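Local coordinates for reticulocyte binding protein (Streptococcus agalactiae COH1, PDB 3FAW), which is a secreted, cell-wall-anchored pullulanase that probably hydrolyses alpha-1,6-glucosidic linkages in pullulan and related alpha-glucans, at residues K397-L400 / F401-E405; I698-R701 / R702-D705. One frame throughout, in Å; residues are numbered along the deposited sequence.

Both contacts are local, and they lie on opposite sides of the centre of the chain. Contact 1 spans the short helix 399-402, and contact 2 is the last turn of helix 685-703. Their centres are 48 Å apart, their nearest atoms are about 36 Å apart, and they do not touch. Contact 1 comes first along the chain, after strand 385-390, the third strand of the eight-stranded parallel barrel. Contact 2 follows the eighth strand, 614-618. Each faces a different accessory sheet. Residues 397-405 meet the antiparallel sheet that includes strand 212-216. Residues 698-705 meet the C-terminal five-stranded sheet. The contacts therefore mark two places where the TIM barrel of this pullulanase adjoins its flanking beta domains.

Contact 1: residues K397-L400 / F401-E405; sequences KTYL and FEDIE
The phenol ring of Y399 and the carboxylate of D403 lie side by side and point the same way, with their planes 13° apart. D403 OD2 approaches the ring obliquely, 3.9 Å from Y399 CD1. CB of K397 lies over one face of the ring, toward its rim. The F401 ring has water 1 at its edge, in the ring plane. That water donates to K397 O and accepts a weak bond from F401 N.

With chi1 at 65°, CG of Y399 stands between the backbone N and the carbonyl carbon, which sets CB and the ring base alongside the D403 carboxylate. K237 binds both groups: its NZ makes a salt bridge to D403 OD2, and K237 makes a cation-pi contact with Y399. This probably offsets the carboxylate charge beside the ring.

Two bonds close the helical turn. E402 N donates to T398 O at 3.1 Å. D403 N donates to Y399 O at 2.9 Å. CD1 of I404 reaches back to L400 O, 3.5 Å away.

The short helix 399-402 follows barrel strand 385-390. D403 and I404 pack on strand 212-216 of the antiparallel sheet, in a region consistent with a carbohydrate-binding module of family 48.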
ATOM      1  N   LYS A 397     -15.465   6.955  -1.036  1.00 10.90           N
ATOM      2  CA  LYS A 397     -16.497   7.981  -1.125  1.00 11.03           C
ATOM      3  C   LYS A 397     -16.328   8.964   0.017  1.00 11.24           C
ATOM      4  O   LYS A 397     -16.234   8.557   1.169  1.00 12.66           O
ATOM      5  CB  LYS A 397     -17.896   7.351  -1.033  1.00 10.50           C
ATOM      6  CG  LYS A 397     -18.248   6.394  -2.158  1.00 13.24           C
ATOM      7  CD  LYS A 397     -18.382   7.114  -3.487  1.00 15.85           C
ATOM      8  CE  LYS A 397     -18.936   6.200  -4.561  1.00 19.38           C
ATOM      9  NZ  LYS A 397     -19.120   6.916  -5.857  1.00 18.44           N
ATOM     10  N   THR A 398     -16.312  10.258  -0.302  1.00 10.68           N
ATOM     11  CA  THR A 398     -16.139  11.308   0.705  1.00 10.13           C
ATOM     12  C   THR A 398     -17.190  11.213   1.816  1.00 10.20           C
ATOM     13  O   THR A 398     -16.892  11.480   2.978  1.00 12.04           O
ATOM     14  CB  THR A 398     -16.186  12.717   0.052  1.00 12.01           C
ATOM     15  OG1 THR A 398     -15.144  12.824  -0.925  1.00  9.88           O
ATOM     16  CG2 THR A 398     -16.023  13.822   1.092  1.00  7.75           C
ATOM     17  N   TYR A 399     -18.410  10.807   1.466  1.00 10.85           N
ATOM     18  CA  TYR A 399     -19.493  10.712   2.445  1.00 11.40           C
ATOM     19  C   TYR A 399     -19.265   9.673   3.564  1.00 12.24           C
ATOM     20  O   TYR A 399     -19.825   9.810   4.650  1.00 13.37           O
ATOM     21  CB  TYR A 399     -20.859  10.512   1.757  1.00 11.93           C
ATOM     22  CG  TYR A 399     -21.060   9.221   0.978  1.00 10.97           C
ATOM     23  CD1 TYR A 399     -21.125   7.985   1.624  1.00 10.34           C
ATOM     24  CD2 TYR A 399     -21.242   9.247  -0.402  1.00 11.16           C
ATOM     25  CE1 TYR A 399     -21.334   6.810   0.911  1.00  8.75           C
ATOM     26  CE2 TYR A 399     -21.457   8.079  -1.124  1.00 13.84           C
ATOM     27  CZ  TYR A 399     -21.499   6.862  -0.460  1.00 11.41           C
ATOM     28  OH  TYR A 399     -21.710   5.709  -1.173  1.00 12.37           O
ATOM     29  N   LEU A 400     -18.442   8.656   3.306  1.00 12.49           N
ATOM     30  CA  LEU A 400     -18.168   7.600   4.291  1.00 12.00           C
ATOM     31  C   LEU A 400     -17.860   8.146   5.684  1.00 11.81           C
ATOM     32  O   LEU A 400     -18.357   7.628   6.686  1.00 12.55           O
ATOM     33  CB  LEU A 400     -17.006   6.702   3.826  1.00 12.18           C
ATOM     34  CG  LEU A 400     -17.386   5.576   2.866  1.00 13.72           C
ATOM     35  CD1 LEU A 400     -16.167   5.024   2.121  1.00 12.15           C
ATOM     36  CD2 LEU A 400     -18.111   4.462   3.636  1.00 12.92           C
ATOM     37  N   PHE A 401     -17.021   9.179   5.727  1.00 12.48           N
ATOM     38  CA  PHE A 401     -16.661   9.869   6.964  1.00 10.75           C
ATOM     39  C   PHE A 401     -17.330  11.242   7.085  1.00 10.70           C
ATOM     40  O   PHE A 401     -17.631  11.682   8.192  1.00 11.15           O
ATOM     41  CB  PHE A 401     -15.142  10.019   7.059  1.00 10.90           C
ATOM     42  CG  PHE A 401     -14.440   8.784   7.556  1.00 10.46           C
ATOM     43  CD1 PHE A 401     -14.276   8.567   8.911  1.00  7.05           C
ATOM     44  CD2 PHE A 401     -13.940   7.845   6.666  1.00  6.91           C
ATOM     45  CE1 PHE A 401     -13.631   7.431   9.376  1.00  8.69           C
ATOM     46  CE2 PHE A 401     -13.301   6.707   7.122  1.00 10.59           C
ATOM     47  CZ  PHE A 401     -13.141   6.503   8.479  1.00  9.66           C
ATOM     48  N   GLU A 402     -17.571  11.912   5.959  1.00 11.50           N
ATOM     49  CA  GLU A 402     -18.150  13.264   5.987  1.00 11.01           C
ATOM     50  C   GLU A 402     -19.575  13.263   6.539  1.00 11.81           C
ATOM     51  O   GLU A 402     -19.986  14.218   7.200  1.00 11.60           O
ATOM     52  CB  GLU A 402     -18.122  13.911   4.600  1.00 10.74           C
ATOM     53  CG  GLU A 402     -18.295  15.440   4.602  1.00 11.20           C
ATOM     54  CD  GLU A 402     -17.094  16.193   5.167  1.00 11.31           C
ATOM     55  OE1 GLU A 402     -16.041  15.571   5.415  1.00 16.93           O
ATOM     56  OE2 GLU A 402     -17.200  17.426   5.359  1.00 11.47           O
ATOM     57  N   ASP A 403     -20.322  12.195   6.273  1.00 12.65           N
ATOM     58  CA  ASP A 403     -21.654  12.029   6.855  1.00 13.19           C
ATOM     59  C   ASP A 403     -21.616  11.924   8.379  1.00 14.04           C
ATOM     60  O   ASP A 403     -22.557  12.330   9.043  1.00 11.29           O
ATOM     61  CB  ASP A 403     -22.345  10.776   6.305  1.00 14.28           C
ATOM     62  CG  ASP A 403     -22.852  10.951   4.881  1.00 14.40           C
ATOM     63  OD1 ASP A 403     -22.928  12.096   4.390  1.00  9.92           O
ATOM     64  OD2 ASP A 403     -23.187   9.923   4.256  1.00 15.90           O
ATOM     65  N   ILE A 404     -20.541  11.358   8.926  1.00 14.66           N
ATOM     66  CA  ILE A 404     -20.463  11.095  10.364  1.00 14.20           C
ATOM     67  C   ILE A 404     -20.251  12.389  11.133  1.00 14.36           C
ATOM     68  O   ILE A 404     -20.975  12.686  12.081  1.00 15.97           O
ATOM     69  CB  ILE A 404     -19.324  10.109  10.707  1.00 13.93           C
ATOM     70  CG1 ILE A 404     -19.537   8.771   9.984  1.00 14.48           C
ATOM     71  CG2 ILE A 404     -19.243   9.893  12.220  1.00 15.01           C
ATOM     72  CD1 ILE A 404     -18.407   7.775  10.173  1.00 10.46           C
ATOM     73  N   GLU A 405     -19.240  13.145  10.716  1.00 15.53           N
ATOM     74  CA  GLU A 405     -18.924  14.440  11.312  1.00 15.11           C
ATOM     75  C   GLU A 405     -18.386  15.335  10.206  1.00 14.04           C
ATOM     76  O   GLU A 405     -17.323  15.054   9.653  1.00 14.39           O
ATOM     77  CB  GLU A 405     -17.883  14.280  12.425  1.00 14.91           C
ATOM     78  CG  GLU A 405     -17.390  15.589  13.063  1.00 16.18           C
ATOM     79  CD  GLU A 405     -18.481  16.382  13.775  1.00 13.17           C
ATOM     80  OE1 GLU A 405     -19.475  15.788  14.239  1.00 12.08           O
ATOM     81  OE2 GLU A 405     -18.331  17.613  13.886  1.00 14.12           O
TER
HETATM   82  O   HOH W   1     -14.469   9.441   3.618  1.00 11.14           O

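Contact 2: residues I698-R701 / R702-D705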
ATOM      1  N   ILE A 698      17.469 -16.173  -4.480  1.00 11.23           N
ATOM      2  CA  ILE A 698      16.950 -15.910  -3.137  1.00 11.73           C
ATOM      3  C   ILE A 698      17.760 -16.680  -2.084  1.00 12.37           C
ATOM      4  O   ILE A 698      18.088 -16.131  -1.033  1.00 12.41           O
ATOM      5  CB  ILE A 698      15.447 -16.242  -3.004  1.00 11.64           C
ATOM      6  CG1 ILE A 698      14.610 -15.293  -3.872  1.00 11.39           C
ATOM      7  CG2 ILE A 698      15.000 -16.120  -1.534  1.00 12.52           C
ATOM      8  CD1 ILE A 698      13.175 -15.747  -4.074  1.00 10.60           C
ATOM      9  N   THR A 699      18.085 -17.939  -2.378  1.00 12.17           N
ATOM     10  CA  THR A 699      18.915 -18.757  -1.487  1.00 12.44           C
ATOM     11  C   THR A 699      20.277 -18.102  -1.265  1.00 12.68           C
ATOM     12  O   THR A 699      20.715 -17.940  -0.127  1.00 13.47           O
ATOM     13  CB  THR A 699      19.132 -20.174  -2.053  1.00 12.69           C
ATOM     14  OG1 THR A 699      17.865 -20.803  -2.277  1.00 15.39           O
ATOM     15  CG2 THR A 699      19.970 -21.034  -1.097  1.00 10.69           C
ATOM     16  N   LEU A 700      20.937 -17.725  -2.358  1.00 13.01           N
ATOM     17  CA  LEU A 700      22.207 -17.000  -2.282  1.00 12.48           C
ATOM     18  C   LEU A 700      22.101 -15.791  -1.351  1.00 12.97           C
ATOM     19  O   LEU A 700      22.901 -15.638  -0.426  1.00 13.52           O
ATOM     20  CB  LEU A 700      22.655 -16.553  -3.679  1.00 12.57           C
ATOM     21  CG  LEU A 700      23.907 -15.675  -3.772  1.00 13.40           C
ATOM     22  CD1 LEU A 700      25.093 -16.317  -3.057  1.00  9.63           C
ATOM     23  CD2 LEU A 700      24.242 -15.381  -5.230  1.00 11.04           C
ATOM     24  N   ARG A 701      21.103 -14.947  -1.590  1.00 13.48           N
ATOM     25  CA  ARG A 701      20.912 -13.727  -0.795  1.00 14.09           C
ATOM     26  C   ARG A 701      20.814 -14.010   0.706  1.00 15.03           C
ATOM     27  O   ARG A 701      21.447 -13.329   1.504  1.00 15.02           O
ATOM     28  CB  ARG A 701      19.665 -12.965  -1.256  1.00 13.26           C
ATOM     29  CG  ARG A 701      19.411 -11.690  -0.471  1.00 14.14           C
ATOM     30  CD  ARG A 701      18.320 -10.828  -1.087  1.00 13.93           C
ATOM     31  NE  ARG A 701      18.214  -9.545  -0.395  1.00 15.58           N
ATOM     32  CZ  ARG A 701      19.077  -8.535  -0.528  1.00 15.19           C
ATOM     33  NH1 ARG A 701      20.118  -8.629  -1.348  1.00 17.06           N
ATOM     34  NH2 ARG A 701      18.891  -7.417   0.157  1.00 14.06           N
ATOM     35  N   ARG A 702      20.028 -15.018   1.075  1.00 16.46           N
ATOM     36  CA  ARG A 702      19.804 -15.358   2.484  1.00 17.67           C
ATOM     37  C   ARG A 702      20.962 -16.146   3.106  1.00 17.38           C
ATOM     38  O   ARG A 702      21.054 -16.260   4.334  1.00 17.02           O
ATOM     39  CB  ARG A 702      18.490 -16.131   2.635  1.00 16.89           C
ATOM     40  CG  ARG A 702      17.262 -15.332   2.186  1.00 20.60           C
ATOM     41  CD  ARG A 702      15.949 -16.014   2.562  1.00 21.32           C
ATOM     42  NE  ARG A 702      15.762 -16.079   4.012  1.00 24.49           N
ATOM     43  CZ  ARG A 702      14.811 -16.782   4.628  1.00 24.76           C
ATOM     44  NH1 ARG A 702      13.930 -17.494   3.932  1.00 25.66           N
ATOM     45  NH2 ARG A 702      14.741 -16.776   5.956  1.00 25.89           N
ATOM     46  N   SER A 703      21.845 -16.678   2.265  1.00 17.36           N
ATOM     47  CA  SER A 703      22.969 -17.486   2.733  1.00 16.22           C
ATOM     48  C   SER A 703      24.110 -16.660   3.334  1.00 16.02           C
ATOM     49  O   SER A 703      24.964 -17.212   4.024  1.00 14.70           O
ATOM     50  CB  SER A 703      23.517 -18.351   1.591  1.00 16.49           C
ATOM     51  OG  SER A 703      24.238 -17.572   0.649  1.00 16.31           O
ATOM     52  N   THR A 704      24.134 -15.354   3.071  1.00 15.57           N
ATOM     53  CA  THR A 704      25.262 -14.513   3.487  1.00 16.03           C
ATOM     54  C   THR A 704      24.867 -13.046   3.673  1.00 16.25           C
ATOM     55  O   THR A 704      24.172 -12.468   2.833  1.00 16.47           O
ATOM     56  CB  THR A 704      26.418 -14.592   2.454  1.00 15.31           C
ATOM     57  OG1 THR A 704      27.444 -13.652   2.792  1.00 15.75           O
ATOM     58  CG2 THR A 704      25.913 -14.291   1.049  1.00 15.17           C
ATOM     59  N   ASP A 705      25.344 -12.442   4.763  1.00 16.23           N
ATOM     60  CA  ASP A 705      25.093 -11.020   5.030  1.00 15.60           C
ATOM     61  C   ASP A 705      25.918 -10.067   4.150  1.00 14.84           C
ATOM     62  O   ASP A 705      25.822  -8.843   4.304  1.00 14.60           O
ATOM     63  CB  ASP A 705      25.265 -10.691   6.524  1.00 15.13           C
ATOM     64  CG  ASP A 705      26.688 -10.899   7.032  1.00 17.79           C
ATOM     65  OD1 ASP A 705      27.656 -10.597   6.303  1.00 16.46           O
ATOM     66  OD2 ASP A 705      26.831 -11.347   8.189  1.00 18.17           O
TER
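S703 folds back on L700 at the C-terminal end of helix 685-703, the helix that leads from the TIM barrel toward the C-terminal beta sheet.

Backbone bonds come first. R702 N donates to I698 O at 3.1 Å, an ordinary i to i-4 helix bond. One residue later the pattern changes. S703 N makes a weak bond to T699 O, with an N-H...O angle of 124°, and also bonds to L700 O at 3.1 Å. The last turn thus tightens from i-4 toward i-3 as the helix ends.

Van der Waals packing is modest. R702 runs its aliphatic stem past I698, and its CD lies 4.2 Å from I698 CG2, an apolar pair. Two carbons pack on carbonyl oxygens: R702 CG lies 3.4 Å from I698 O, and T704 CG2 lies 3.6 Å from L700 O. L700 turns to the C-terminal sheet, where it touches Y749, I777 and V778. T704 also packs on Y749.

Polar partners outside the turn hold two side chains. The R702 chain bends at chi3, and its NH1 makes a hydrogen bond to G309 O. OG1 of T704 makes one to D743.

The side-chain bond is the shortest. A chi1 of 73° swings S703 OG back over its own backbone toward L700. L700 O therefore accepts twice from S703: N sits well above the carbonyl plane, whereas OG, 2.6 Å from that oxygen, is tilted 19° from the plane.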